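Local coordinates for protein amidohydrolase (PDB 3NUR) that probably hydrolyses carbon-nitrogen bonds of an amide-type substrate, as a metal-binding TIM-barrel member of the amidohydrolase family, at residues Arg145-Glu148 against Arg149-Asp153; Pro259-Leu262 against Glu263-Glu267; Gly326-Leu329 against Asp330-Leu334. All blocks are in the same frame, centred on the assembly; numbering follows the deposited sequence.

Contact 1 of 3, residues Arg145-Glu148 against Arg149-Asp153; sequences REFE and RCIND
The guanidinium of Arg149 turns one edge to the carboxylate of Glu146 and grips it side-on with two nitrogens, one for each oxygen. Arg149 NE donates to Glu146 OE1 at 2.7 Å, nearly straight at 172° and with the oxygen almost exactly in the guanidinium plane, while its NH1 reaches Glu146 OE2 at 2.8 Å on its syn lone pair. The two planes are 34° apart, so the pair is twisted rather than coplanar. Glu146 arrives there because its chain, with CG anti to the backbone N, bends at chi2 (59°) to run alongside the arginine. Asp116 forms a second salt bridge with NH2 and Asn115 donates to Glu146 OE2, which together should fix the rotation of both groups against helix 104-124. The Phe147 ring, by contrast, meets Ile151 at its edge, Phe147 CE1 lying 4.0 Å from Ile151 CD1, the two side chains side by side. These are i to i+3 and i to i+4 pairings along helix 140-152, one of the outer helices of the TIM barrel; Phe147 and Ile151 face helix 176-185, whereas Glu146 and Arg149 face helix 104-124. On an exposed side of the same helix the side chains of Glu148 and Asn152 cross at about a right angle, and Asn152 ND2 gives a 2.8 Å hydrogen bond to the anti lone pair of Glu148 OE2. Alongside it, Asn152 N donates to Glu148 O.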
loop_
_atom_site.group_PDB
_atom_site.type_symbol
_atom_site.label_atom_id
_atom_site.label_comp_id
_atom_site.label_asym_id
_atom_site.label_seq_id
_atom_site.Cartn_x
_atom_site.Cartn_y
_atom_site.Cartn_z
ATOM N N ARG A 145 -1.614 -18.302 6.099
ATOM C CA ARG A 145 -0.862 -19.424 5.506
ATOM C C ARG A 145 -0.365 -19.058 4.098
ATOM O O ARG A 145 0.773 -19.377 3.743
ATOM C CB ARG A 145 -1.732 -20.704 5.451
ATOM C CG ARG A 145 -2.042 -21.295 6.834
ATOM C CD ARG A 145 -2.561 -22.739 6.773
ATOM N NE ARG A 145 -3.721 -22.882 5.891
ATOM C CZ ARG A 145 -4.987 -22.732 6.275
ATOM N NH1 ARG A 145 -5.275 -22.458 7.540
ATOM N NH2 ARG A 145 -5.972 -22.854 5.396
ATOM N N GLU A 146 -1.189 -18.343 3.314
ATOM C CA GLU A 146 -0.778 -17.883 1.976
ATOM C C GLU A 146 0.321 -16.821 2.077
ATOM O O GLU A 146 1.205 -16.769 1.231
ATOM C CB GLU A 146 -1.974 -17.351 1.171
ATOM C CG GLU A 146 -1.648 -16.930 -0.263
ATOM C CD GLU A 146 -1.062 -17.979 -1.202
ATOM O OE1 GLU A 146 -0.938 -19.159 -0.795
ATOM O OE2 GLU A 146 -0.773 -17.629 -2.368
ATOM N N PHE A 147 0.266 -15.996 3.119
ATOM C CA PHE A 147 1.283 -14.978 3.393
ATOM C C PHE A 147 2.639 -15.670 3.610
ATOM O O PHE A 147 3.640 -15.281 3.002
ATOM C CB PHE A 147 0.902 -14.171 4.657
ATOM C CG PHE A 147 1.481 -12.778 4.820
ATOM C CD1 PHE A 147 2.507 -12.326 3.992
ATOM C CD2 PHE A 147 0.984 -11.912 5.791
ATOM C CE1 PHE A 147 3.042 -11.034 4.144
ATOM C CE2 PHE A 147 1.505 -10.621 5.935
ATOM C CZ PHE A 147 2.538 -10.188 5.115
ATOM N N GLU A 148 2.656 -16.691 4.481
ATOM C CA GLU A 148 3.849 -17.474 4.807
ATOM C C GLU A 148 4.388 -18.141 3.541
ATOM O O GLU A 148 5.609 -18.127 3.329
ATOM C CB GLU A 148 3.535 -18.513 5.911
ATOM C CG GLU A 148 4.754 -19.297 6.404
ATOM C CD GLU A 148 5.123 -20.563 5.642
ATOM O OE1 GLU A 148 4.205 -21.280 5.180
ATOM O OE2 GLU A 148 6.337 -20.848 5.528
ATOM N N ARG A 149 3.482 -18.705 2.697
ATOM C CA ARG A 149 3.864 -19.368 1.443
ATOM C C ARG A 149 4.536 -18.369 0.498
ATOM O O ARG A 149 5.580 -18.674 -0.058
ATOM C CB ARG A 149 2.655 -20.031 0.762
ATOM C CG ARG A 149 3.030 -20.857 -0.458
ATOM C CD ARG A 149 1.822 -21.448 -1.134
ATOM N NE ARG A 149 1.106 -20.485 -1.970
ATOM C CZ ARG A 149 1.326 -20.304 -3.266
ATOM N NH1 ARG A 149 0.595 -19.443 -3.951
ATOM N NH2 ARG A 149 2.290 -20.977 -3.885
ATOM N N CYS A 150 3.960 -17.163 0.356
ATOM C CA CYS A 150 4.512 -16.120 -0.505
ATOM C C CYS A 150 5.912 -15.730 -0.083
ATOM O O CYS A 150 6.790 -15.599 -0.930
ATOM C CB CYS A 150 3.585 -14.908 -0.529
ATOM S SG CYS A 150 2.095 -15.157 -1.520
ATOM N N ILE A 151 6.122 -15.542 1.222
ATOM C CA ILE A 151 7.416 -15.120 1.722
ATOM C C ILE A 151 8.427 -16.242 1.624
ATOM O O ILE A 151 9.466 -16.058 0.999
ATOM C CB ILE A 151 7.325 -14.474 3.143
ATOM C CG1 ILE A 151 6.292 -13.304 3.215
ATOM C CG2 ILE A 151 8.709 -14.053 3.693
ATOM C CD1 ILE A 151 6.234 -12.258 2.102
ATOM N N ASN A 152 8.113 -17.404 2.205
ATOM C CA ASN A 152 9.049 -18.531 2.253
ATOM C C ASN A 152 9.228 -19.362 0.980
ATOM O O ASN A 152 10.332 -19.842 0.737
ATOM C CB ASN A 152 8.818 -19.379 3.514
ATOM C CG ASN A 152 9.119 -18.625 4.795
ATOM O OD1 ASN A 152 9.882 -17.649 4.815
ATOM N ND2 ASN A 152 8.506 -19.039 5.888
ATOM N N ASP A 153 8.175 -19.545 0.174
ATOM C CA ASP A 153 8.282 -20.317 -1.066
ATOM C C ASP A 153 8.474 -19.454 -2.284
ATOM O O ASP A 153 9.170 -19.874 -3.193
ATOM C CB ASP A 153 7.042 -21.208 -1.304
ATOM C CG ASP A 153 6.773 -22.281 -0.272
ATOM O OD1 ASP A 153 7.540 -22.364 0.716
ATOM O OD2 ASP A 153 5.801 -23.058 -0.463
#

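Contact 2 of 3, residues Pro259-Leu262 against Glu263-Glu267; sequences PFFL and ERMDE
Arg264 lays its aliphatic stem over one face of the Phe261 ring, a CH-pi contact at the N-terminus of helix 262-268, where Phe261 holds the N-cap position. The CG atom of Arg264 stands 3.8 Å from the centroid of the Phe261 ring, displaced toward the rim and closest to CE2. Both side chains point the same way. The CG methylene does the covering; the guanidinium plane is inclined 54° to the ring and does not stack on it. Arg264 CG is anti to its own nitrogen (chi1 174°), with the chain bending at chi2. Next to this pair the selenomethionine Met265 packs CG against Phe261 CB at 4.2 Å, and its SE lies 4.4 Å from Leu262 CD2. The first helical turn holds the partners in place: Met265 N donates to Phe261 O at 2.9 Å and Asp266 N to Leu262 O at 3.2 Å. Farther out, Asp266 OD2 is hydrogen-bonded to Ser279 OG, and Leu262 rests on Phe282, both of helix 278-284. One water ties the approach to the helix, donating to Phe260 O and, at 3.0 Å, to Glu263 OE1, and accepting from Arg264 N.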
loop_
_atom_site.group_PDB
_atom_site.type_symbol
_atom_site.label_atom_id
_atom_site.label_comp_id
_atom_site.label_asym_id
_atom_site.label_seq_id
_atom_site.Cartn_x
_atom_site.Cartn_y
_atom_site.Cartn_z
ATOM N N PRO A 259 -1.083 12.619 7.996
ATOM C CA PRO A 259 -0.086 13.625 8.406
ATOM C C PRO A 259 -0.629 15.023 8.640
ATOM O O PRO A 259 0.009 15.792 9.353
ATOM C CB PRO A 259 0.942 13.600 7.262
ATOM C CG PRO A 259 0.811 12.205 6.698
ATOM C CD PRO A 259 -0.680 11.984 6.715
ATOM N N PHE A 260 -1.804 15.350 8.068
ATOM C CA PHE A 260 -2.420 16.665 8.251
ATOM C C PHE A 260 -2.835 16.890 9.726
ATOM O O PHE A 260 -2.857 18.033 10.202
ATOM C CB PHE A 260 -3.640 16.813 7.308
ATOM C CG PHE A 260 -4.351 18.152 7.383
ATOM C CD1 PHE A 260 -3.922 19.229 6.618
ATOM C CD2 PHE A 260 -5.482 18.316 8.177
ATOM C CE1 PHE A 260 -4.589 20.468 6.685
ATOM C CE2 PHE A 260 -6.137 19.556 8.252
ATOM C CZ PHE A 260 -5.694 20.612 7.493
ATOM N N PHE A 261 -3.148 15.798 10.445
ATOM C CA PHE A 261 -3.685 15.890 11.806
ATOM C C PHE A 261 -2.876 15.224 12.919
ATOM O O PHE A 261 -3.437 15.002 13.993
ATOM C CB PHE A 261 -5.121 15.310 11.770
ATOM C CG PHE A 261 -6.212 16.289 12.122
ATOM C CD1 PHE A 261 -6.251 17.556 11.541
ATOM C CD2 PHE A 261 -7.243 15.926 12.984
ATOM C CE1 PHE A 261 -7.273 18.459 11.858
ATOM C CE2 PHE A 261 -8.286 16.813 13.263
ATOM C CZ PHE A 261 -8.278 18.082 12.719
ATOM N N LEU A 262 -1.591 14.890 12.709
ATOM C CA LEU A 262 -0.829 14.218 13.780
ATOM C C LEU A 262 -0.808 14.956 15.120
ATOM O O LEU A 262 -1.046 14.327 16.169
ATOM C CB LEU A 262 0.585 13.836 13.346
ATOM C CG LEU A 262 0.705 12.706 12.315
ATOM C CD1 LEU A 262 2.151 12.484 11.956
ATOM C CD2 LEU A 262 0.108 11.401 12.829
ATOM N N GLU A 263 -0.494 16.274 15.095
ATOM C CA GLU A 263 -0.443 17.072 16.329
ATOM C C GLU A 263 -1.798 17.112 16.998
ATOM O O GLU A 263 -1.878 16.960 18.217
ATOM C CB GLU A 263 0.042 18.509 16.074
ATOM C CG GLU A 263 1.472 18.633 15.562
ATOM C CD GLU A 263 1.632 18.623 14.052
ATOM O OE1 GLU A 263 0.722 18.133 13.343
ATOM O OE2 GLU A 263 2.680 19.120 13.576
ATOM N N ARG A 264 -2.871 17.261 16.204
ATOM C CA ARG A 264 -4.231 17.317 16.739
ATOM C C ARG A 264 -4.677 15.990 17.367
ATOM O O ARG A 264 -5.340 15.999 18.398
ATOM C CB ARG A 264 -5.220 17.796 15.668
ATOM C CG ARG A 264 -6.685 17.735 16.114
ATOM C CD ARG A 264 -7.056 18.715 17.209
ATOM N NE ARG A 264 -8.505 18.905 17.194
ATOM C CZ ARG A 264 -9.107 20.053 17.451
ATOM N NH1 ARG A 264 -8.401 21.109 17.830
ATOM N NH2 ARG A 264 -10.419 20.159 17.327
HETATM N N MSE A 265 -4.270 14.859 16.780
HETATM C CA MSE A 265 -4.616 13.551 17.346
HETATM C C MSE A 265 -3.950 13.362 18.709
HETATM O O MSE A 265 -4.616 12.943 19.646
HETATM C CB MSE A 265 -4.256 12.439 16.356
HETATM C CG MSE A 265 -4.953 12.649 14.999
HETATM SE SE MSE A 265 -4.255 11.478 13.594
HETATM C CE MSE A 265 -5.156 10.112 14.284
ATOM N N ASP A 266 -2.679 13.767 18.857
ATOM C CA ASP A 266 -2.000 13.670 20.149
ATOM C C ASP A 266 -2.705 14.482 21.236
ATOM O O ASP A 266 -2.762 14.053 22.392
ATOM C CB ASP A 266 -0.539 14.114 20.017
ATOM C CG ASP A 266 0.364 13.058 19.434
ATOM O OD1 ASP A 266 -0.129 11.930 19.161
ATOM O OD2 ASP A 266 1.556 13.348 19.248
ATOM N N GLU A 267 -3.238 15.644 20.863
ATOM C CA GLU A 267 -3.936 16.529 21.804
ATOM C C GLU A 267 -5.369 16.121 22.106
ATOM O O GLU A 267 -5.873 16.413 23.189
ATOM C CB GLU A 267 -3.998 17.951 21.204
ATOM C CG GLU A 267 -2.645 18.614 21.037
ATOM C CD GLU A 267 -2.664 19.946 20.312
ATOM O OE1 GLU A 267 -3.480 20.112 19.377
ATOM O OE2 GLU A 267 -1.840 20.821 20.662
HETATM O O HOH W 1 -2.260 18.542 13.238
#

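Contact 3 of 3, residues Gly326-Leu329 against Asp330-Leu334; sequences GVFL and DELGL
The backbone from Val327 to Glu331 closes in two successive i to i+3 hydrogen bonds, Asp330 N to Val327 O at 2.9 Å and Glu331 N to Phe328 O at 3.0 Å, both donors standing well above the carbonyl planes; the second closes a type I beta turn from Phe328 to Glu331. Over one face of the Phe328 ring sits Leu332 CD1, a CH-pi contact 4.2 Å from the centroid and offset toward the rim, while the other leucine methyl, Leu332 CD2, touches Phe328 CZ at 3.7 Å. The ring gets there because Phe328 CG lies opposite its own nitrogen across CA-CB (chi1 176°), which carries its far end back to the leucine. Leu329 CD2 meets Leu332 CD1 at 4.1 Å, so Leu332 CD1 is shared by the ring and Leu329. The turn leads from the short, weakly bonded helix 325-328 into the loop before helix 336-351, the last helix of this TIM-barrel chain; Leu332 also packs on helix 296-306, and Leu329 on Ile342. A water bridges the loop, donating to Leu329 O at 2.7 Å and accepting from Leu332 N and, at 2.9 Å, from Leu334 N, thereby linking three backbone groups. On the exposed side the Asp330 carboxylate pairs with Lys339 through OD1 and that of Glu331 with Lys324 through OE2, while a second water lies 2.7 Å from Asp330 OD2.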
loop_
_atom_site.group_PDB
_atom_site.type_symbol
_atom_site.label_atom_id
_atom_site.label_comp_id
_atom_site.label_asym_id
_atom_site.label_seq_id
_atom_site.Cartn_x
_atom_site.Cartn_y
_atom_site.Cartn_z
ATOM N N GLY A 326 11.329 10.514 -12.575
ATOM C CA GLY A 326 12.787 10.495 -12.529
ATOM C C GLY A 326 13.485 11.786 -12.157
ATOM O O GLY A 326 14.694 11.764 -11.905
ATOM N N VAL A 327 12.747 12.929 -12.126
ATOM C CA VAL A 327 13.347 14.223 -11.791
ATOM C C VAL A 327 12.722 14.906 -10.560
ATOM O O VAL A 327 13.299 15.858 -10.046
ATOM C CB VAL A 327 13.421 15.186 -13.022
ATOM C CG1 VAL A 327 14.252 14.576 -14.159
ATOM C CG2 VAL A 327 12.031 15.583 -13.511
ATOM N N PHE A 328 11.561 14.422 -10.087
ATOM C CA PHE A 328 10.838 15.036 -8.969
ATOM C C PHE A 328 11.684 15.213 -7.723
ATOM O O PHE A 328 11.634 16.273 -7.102
ATOM C CB PHE A 328 9.546 14.275 -8.650
ATOM C CG PHE A 328 8.763 14.779 -7.454
ATOM C CD1 PHE A 328 8.157 16.030 -7.474
ATOM C CD2 PHE A 328 8.599 13.982 -6.323
ATOM C CE1 PHE A 328 7.436 16.493 -6.363
ATOM C CE2 PHE A 328 7.829 14.425 -5.234
ATOM C CZ PHE A 328 7.253 15.679 -5.265
ATOM N N LEU A 329 12.475 14.196 -7.371
ATOM C CA LEU A 329 13.310 14.281 -6.162
ATOM C C LEU A 329 14.413 15.343 -6.238
ATOM O O LEU A 329 14.974 15.715 -5.207
ATOM C CB LEU A 329 13.850 12.900 -5.743
ATOM C CG LEU A 329 12.785 11.822 -5.484
ATOM C CD1 LEU A 329 13.435 10.472 -5.233
ATOM C CD2 LEU A 329 11.863 12.193 -4.318
ATOM N N ASP A 330 14.673 15.872 -7.445
ATOM C CA ASP A 330 15.659 16.941 -7.650
ATOM C C ASP A 330 15.048 18.351 -7.465
ATOM O O ASP A 330 15.785 19.344 -7.508
ATOM C CB ASP A 330 16.255 16.817 -9.061
ATOM C CG ASP A 330 17.064 15.553 -9.250
ATOM O OD1 ASP A 330 17.728 15.122 -8.279
ATOM O OD2 ASP A 330 17.039 14.998 -10.363
ATOM N N GLU A 331 13.711 18.444 -7.291
ATOM C CA GLU A 331 12.998 19.732 -7.214
ATOM C C GLU A 331 12.499 20.060 -5.812
ATOM O O GLU A 331 11.641 20.934 -5.649
ATOM C CB GLU A 331 11.796 19.716 -8.184
ATOM C CG GLU A 331 12.124 19.231 -9.588
ATOM C CD GLU A 331 10.990 19.323 -10.591
ATOM O OE1 GLU A 331 11.287 19.408 -11.805
ATOM O OE2 GLU A 331 9.809 19.313 -10.171
ATOM N N LEU A 332 13.003 19.357 -4.806
ATOM C CA LEU A 332 12.488 19.510 -3.447
ATOM C C LEU A 332 13.447 20.141 -2.443
ATOM O O LEU A 332 13.133 20.180 -1.245
ATOM C CB LEU A 332 11.985 18.153 -2.936
ATOM C CG LEU A 332 10.922 17.417 -3.785
ATOM C CD1 LEU A 332 10.780 15.992 -3.318
ATOM C CD2 LEU A 332 9.553 18.119 -3.719
ATOM N N GLY A 333 14.596 20.612 -2.925
ATOM C CA GLY A 333 15.637 21.196 -2.080
ATOM C C GLY A 333 16.266 20.212 -1.106
ATOM O O GLY A 333 16.652 20.592 -0.002
ATOM N N LEU A 334 16.372 18.932 -1.502
ATOM C CA LEU A 334 16.905 17.881 -0.649
ATOM C C LEU A 334 18.424 17.734 -0.777
ATOM O O LEU A 334 18.988 17.995 -1.844
ATOM C CB LEU A 334 16.268 16.526 -1.034
ATOM C CG LEU A 334 14.741 16.378 -0.884
ATOM C CD1 LEU A 334 14.274 15.092 -1.571
ATOM C CD2 LEU A 334 14.335 16.397 0.581
HETATM O O HOH W 2 17.649 12.619 -11.449
HETATM O O HOH W 3 15.677 18.147 -4.179
#

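In the fold
The three contacts follow one another along the chain, and none touches another. Contact 1 lies on the opposite side of the chain's centre from both others, with centres about 36 Å from contact 2 and about 37 Å from contact 3. Contacts 2 and 3 are nearer, their centres about 27 Å and their nearest atoms about 14 Å apart, and both pack against helix 296-306: Leu262 on Glu305 in one, Leu332 and Leu334 on Phe299 in the other. None of the three contributes a ligand to the calcium site of Glu28, His30, His192 and Asp316; their centres lie 18 to 23 Å from that of the chain.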